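Local coordinates for cobalamin biosynthesis protein CobN (Mycobacterium tuberculosis, PDB 7C6O) that is the large, catalytic subunit of cobaltochelatase, which inserts cobalt into the corrin ring during cobalamin biosynthesis, probably working with ATP-hydrolysing partner subunits, at residues V249-S263 against V314-F326. Residues are numbered along the deposited sequence; the frame is centred on the assembly and turned at random.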
# COMPACT_ATOMS: atom_id res chain seq x y z
N VAL A 249 5.61 -21.40 -1.68
CA VAL A 249 4.51 -21.90 -0.86
C VAL A 249 3.20 -21.61 -1.56
O VAL A 249 3.03 -20.56 -2.19
CB VAL A 249 4.54 -21.30 0.56
CG1 VAL A 249 5.84 -21.67 1.26
CG2 VAL A 249 4.36 -19.79 0.52
N THR A 250 2.27 -22.56 -1.47
CA THR A 250 0.91 -22.39 -1.98
C THR A 250 -0.12 -22.55 -0.88
O THR A 250 -1.30 -22.77 -1.16
CB THR A 250 0.64 -23.38 -3.12
OG1 THR A 250 0.65 -24.72 -2.61
CG2 THR A 250 1.70 -23.26 -4.20
N VAL A 251 0.30 -22.43 0.38
CA VAL A 251 -0.57 -22.59 1.52
C VAL A 251 -0.78 -21.23 2.19
O VAL A 251 -0.11 -20.25 1.88
CB VAL A 251 -0.02 -23.63 2.53
CG1 VAL A 251 0.14 -24.98 1.85
CG2 VAL A 251 1.31 -23.15 3.09
N LEU A 252 -1.73 -21.19 3.12
CA LEU A 252 -2.06 -19.96 3.83
C LEU A 252 -0.92 -19.53 4.75
O LEU A 252 0.04 -20.27 4.99
CB LEU A 252 -3.34 -20.15 4.65
CG LEU A 252 -4.69 -19.80 4.01
CD1 LEU A 252 -4.70 -20.06 2.52
CD2 LEU A 252 -5.80 -20.60 4.69
N ALA A 253 -1.03 -18.31 5.27
CA ALA A 253 0.00 -17.76 6.14
C ALA A 253 0.13 -18.58 7.42
O ALA A 253 -0.82 -19.19 7.89
CB ALA A 253 -0.31 -16.30 6.48
N ALA A 254 1.34 -18.57 7.98
CA ALA A 254 1.67 -19.44 9.10
C ALA A 254 1.79 -18.73 10.44
O ALA A 254 1.86 -19.40 11.47
CB ALA A 254 2.99 -20.17 8.82
N GLY A 255 1.81 -17.39 10.46
CA GLY A 255 2.10 -16.69 11.70
C GLY A 255 0.97 -16.72 12.71
O GLY A 255 1.21 -16.58 13.92
N GLY A 256 -0.26 -16.89 12.25
CA GLY A 256 -1.39 -16.87 13.16
C GLY A 256 -2.69 -17.01 12.41
O GLY A 256 -2.70 -17.30 11.21
N VAL A 257 -3.79 -16.79 13.13
CA VAL A 257 -5.13 -16.91 12.57
C VAL A 257 -5.96 -15.64 12.72
O VAL A 257 -7.09 -15.61 12.24
CB VAL A 257 -5.88 -18.11 13.17
CG1 VAL A 257 -5.16 -19.41 12.85
CG2 VAL A 257 -6.06 -17.94 14.67
N LYS A 258 -5.43 -14.61 13.38
CA LYS A 258 -6.15 -13.35 13.57
C LYS A 258 -5.25 -12.18 13.16
O LYS A 258 -4.75 -11.44 14.01
CB LYS A 258 -6.62 -13.20 15.01
CG LYS A 258 -7.65 -12.10 15.22
CD LYS A 258 -8.04 -11.96 16.68
CE LYS A 258 -8.56 -13.28 17.23
NZ LYS A 258 -9.26 -13.08 18.54
N PRO A 259 -5.04 -12.00 11.85
CA PRO A 259 -4.12 -10.93 11.41
C PRO A 259 -4.57 -9.54 11.82
O PRO A 259 -3.71 -8.66 12.01
CB PRO A 259 -4.11 -11.09 9.88
CG PRO A 259 -5.37 -11.82 9.56
CD PRO A 259 -5.61 -12.74 10.72
N ALA A 260 -5.87 -9.31 11.98
CA ALA A 260 -6.36 -8.00 12.41
C ALA A 260 -5.79 -7.58 13.76
O ALA A 260 -5.76 -6.38 14.06
CB ALA A 260 -7.89 -7.99 12.46
N ALA A 261 -5.36 -8.52 14.59
CA ALA A 261 -4.82 -8.19 15.90
C ALA A 261 -3.30 -8.05 15.90
O ALA A 261 -2.71 -7.85 16.96
CB ALA A 261 -5.24 -9.25 16.92
N ALA A 262 -2.66 -8.13 14.73
CA ALA A 262 -1.20 -8.15 14.64
C ALA A 262 -0.63 -7.00 13.82
O ALA A 262 0.57 -7.00 13.54
CB ALA A 262 -0.73 -9.49 14.06
N SER A 263 -1.44 -6.03 13.41
CA SER A 263 -0.96 -4.94 12.59
C SER A 263 -0.48 -3.80 13.49
O SER A 263 -0.31 -3.97 14.70
CB SER A 263 -2.03 -4.50 11.59
OG SER A 263 -3.26 -4.24 12.24
N VAL A 314 -2.57 -11.34 3.86
CA VAL A 314 -2.21 -12.01 5.11
C VAL A 314 -0.87 -12.72 4.97
O VAL A 314 -0.04 -12.63 5.89
CB VAL A 314 -3.32 -12.97 5.57
CG1 VAL A 314 -2.90 -13.71 6.84
CG2 VAL A 314 -4.61 -12.20 5.82
N PRO A 315 -0.57 -13.42 3.86
CA PRO A 315 0.79 -13.97 3.70
C PRO A 315 1.90 -12.93 3.81
O PRO A 315 3.03 -13.29 4.16
CB PRO A 315 0.74 -14.60 2.30
CG PRO A 315 -0.66 -15.04 2.16
CD PRO A 315 -1.48 -13.95 2.82
N GLU A 316 1.61 -11.65 3.52
CA GLU A 316 2.61 -10.60 3.75
C GLU A 316 2.98 -10.47 5.22
O GLU A 316 4.10 -10.04 5.54
CB GLU A 316 2.10 -9.26 3.21
CG GLU A 316 2.11 -9.15 1.70
CD GLU A 316 1.47 -7.87 1.20
OE1 GLU A 316 0.78 -7.19 1.99
OE2 GLU A 316 1.65 -7.55 0.01
N PHE A 317 2.06 -10.82 6.13
CA PHE A 317 2.38 -10.78 7.55
C PHE A 317 3.52 -11.73 7.89
O PHE A 317 4.24 -11.52 8.88
CB PHE A 317 1.15 -11.14 8.39
CG PHE A 317 0.15 -10.03 8.54
CD1 PHE A 317 -0.45 -9.44 7.43
CD2 PHE A 317 -0.25 -9.61 9.80
CE1 PHE A 317 -1.38 -8.43 7.58
CE2 PHE A 317 -1.18 -8.60 9.96
CZ PHE A 317 -1.75 -8.01 8.84
N ASP A 318 3.70 -12.80 7.10
CA ASP A 318 4.78 -13.76 7.29
C ASP A 318 6.11 -13.29 6.71
O ASP A 318 7.13 -13.95 6.94
CB ASP A 318 4.44 -15.10 6.63
CG ASP A 318 3.45 -15.92 7.42
OD1 ASP A 318 2.81 -15.39 8.36
OD2 ASP A 318 3.31 -17.12 7.09
N GLY A 319 6.13 -12.19 5.95
CA GLY A 319 7.33 -11.82 5.23
C GLY A 319 7.54 -12.56 3.93
O GLY A 319 8.67 -12.61 3.43
N ARG A 320 6.49 -13.14 3.37
CA ARG A 320 6.61 -13.86 2.11
C ARG A 320 6.72 -12.89 0.94
O ARG A 320 6.17 -11.78 0.97
CB ARG A 320 5.42 -14.79 1.91
CG ARG A 320 5.34 -15.92 2.92
CD ARG A 320 4.07 -16.74 2.73
NE ARG A 320 3.94 -17.78 3.74
CZ ARG A 320 2.91 -18.62 3.83
NH1 ARG A 320 1.91 -18.54 2.96
NH2 ARG A 320 2.88 -19.53 4.79
N ILE A 321 7.43 -13.32 -0.10
CA ILE A 321 7.52 -12.57 -1.35
C ILE A 321 6.33 -12.93 -2.22
O ILE A 321 6.07 -14.11 -2.49
CB ILE A 321 8.84 -12.88 -2.07
CG1 ILE A 321 10.04 -12.59 -1.16
CG2 ILE A 321 8.95 -12.10 -3.37
CD1 ILE A 321 11.37 -13.03 -1.74
N ILE A 322 5.59 -11.91 -2.66
CA ILE A 322 4.40 -12.12 -3.49
C ILE A 322 4.84 -12.21 -4.95
O ILE A 322 5.46 -11.28 -5.48
CB ILE A 322 3.39 -10.98 -3.28
CG1 ILE A 322 3.05 -10.81 -1.80
CG2 ILE A 322 2.14 -11.22 -4.11
CD1 ILE A 322 2.47 -12.05 -1.16
N THR A 323 4.51 -13.31 -5.61
CA THR A 323 4.86 -13.51 -7.01
C THR A 323 3.59 -13.47 -7.87
O THR A 323 2.86 -12.47 -7.79
CB THR A 323 5.68 -14.80 -7.18
OG1 THR A 323 4.82 -15.94 -7.05
CG2 THR A 323 6.79 -14.87 -6.13
N VAL A 324 3.33 -14.47 -8.70
CA VAL A 324 2.28 -14.39 -9.72
C VAL A 324 1.46 -15.68 -9.68
O VAL A 324 1.87 -16.65 -9.02
CB VAL A 324 2.89 -14.16 -11.11
CG1 VAL A 324 3.74 -12.89 -11.13
CG2 VAL A 324 3.71 -15.36 -11.57
N PRO A 325 0.31 -15.75 -10.35
CA PRO A 325 -0.47 -17.00 -10.34
C PRO A 325 0.06 -17.99 -11.36
O PRO A 325 0.18 -17.67 -12.54
CB PRO A 325 -1.89 -16.54 -10.71
CG PRO A 325 -1.86 -15.03 -10.73
CD PRO A 325 -0.44 -14.67 -11.01
N PHE A 326 0.39 -19.20 -10.90
CA PHE A 326 0.84 -20.25 -11.80
C PHE A 326 -0.17 -21.37 -11.98
O PHE A 326 0.07 -22.26 -12.80
CB PHE A 326 2.17 -20.84 -11.32
CG PHE A 326 2.05 -21.74 -10.12
CD1 PHE A 326 2.03 -21.21 -8.84
CD2 PHE A 326 1.98 -23.12 -10.27
CE1 PHE A 326 1.92 -22.03 -7.73
CE2 PHE A 326 1.87 -23.95 -9.16
CZ PHE A 326 1.85 -23.41 -7.89
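Arg-320 reaches the backbone of 249-263 on a straight chain, with chi2 and chi3 both anti (176° and -177°). Its NH1 donates to Val-251 O at 2.9 Å, and its NH2 donates to Leu-252 O, also at 2.9 Å. Both bonds are bent, and both donors stand above the carbonyl planes. Val-249 CG2 lies over one face of the guanidinium and Ala-253 CA over the other, so the group is sandwiched. Gln-285 of strand 283-289 bridges the pair: its OE1 accepts from Arg-320 NH1 and its NE2 donates to Val-251 O. Asp-318 OD2 stands above the guanidinium plane, on the side of Ala-253 CA. Its salt bridge to Arg-320 NH2 (3.4 Å) is purely electrostatic, with no N-H aimed at the oxygen. Ala-254 N donates to the syn lone pair of Asp-318 OD2 at 2.6 Å, nearly straight (171°). OD1 receives a weak bond from Gly-255 N and a second donor, Trp-271 NE1. Segment 249-263 starts on the last residue of strand 246-249, in a mixed, mainly parallel sheet, and then runs on as loop. Strand 283-289 separates that strand from 321-331, and Arg-320 is just before the latter. Further along, Pro-259 CB rests over one face of Phe-317 in a CH-pi contact, 4.1 Å from the ring centroid. Tyr-843 also stacks on this ring. The two methyls of Val-314 diverge toward 249-263: CG1 meets Ala-253 CB at 3.7 Å, while CG2 meets Pro-259 CG at 3.8 Å.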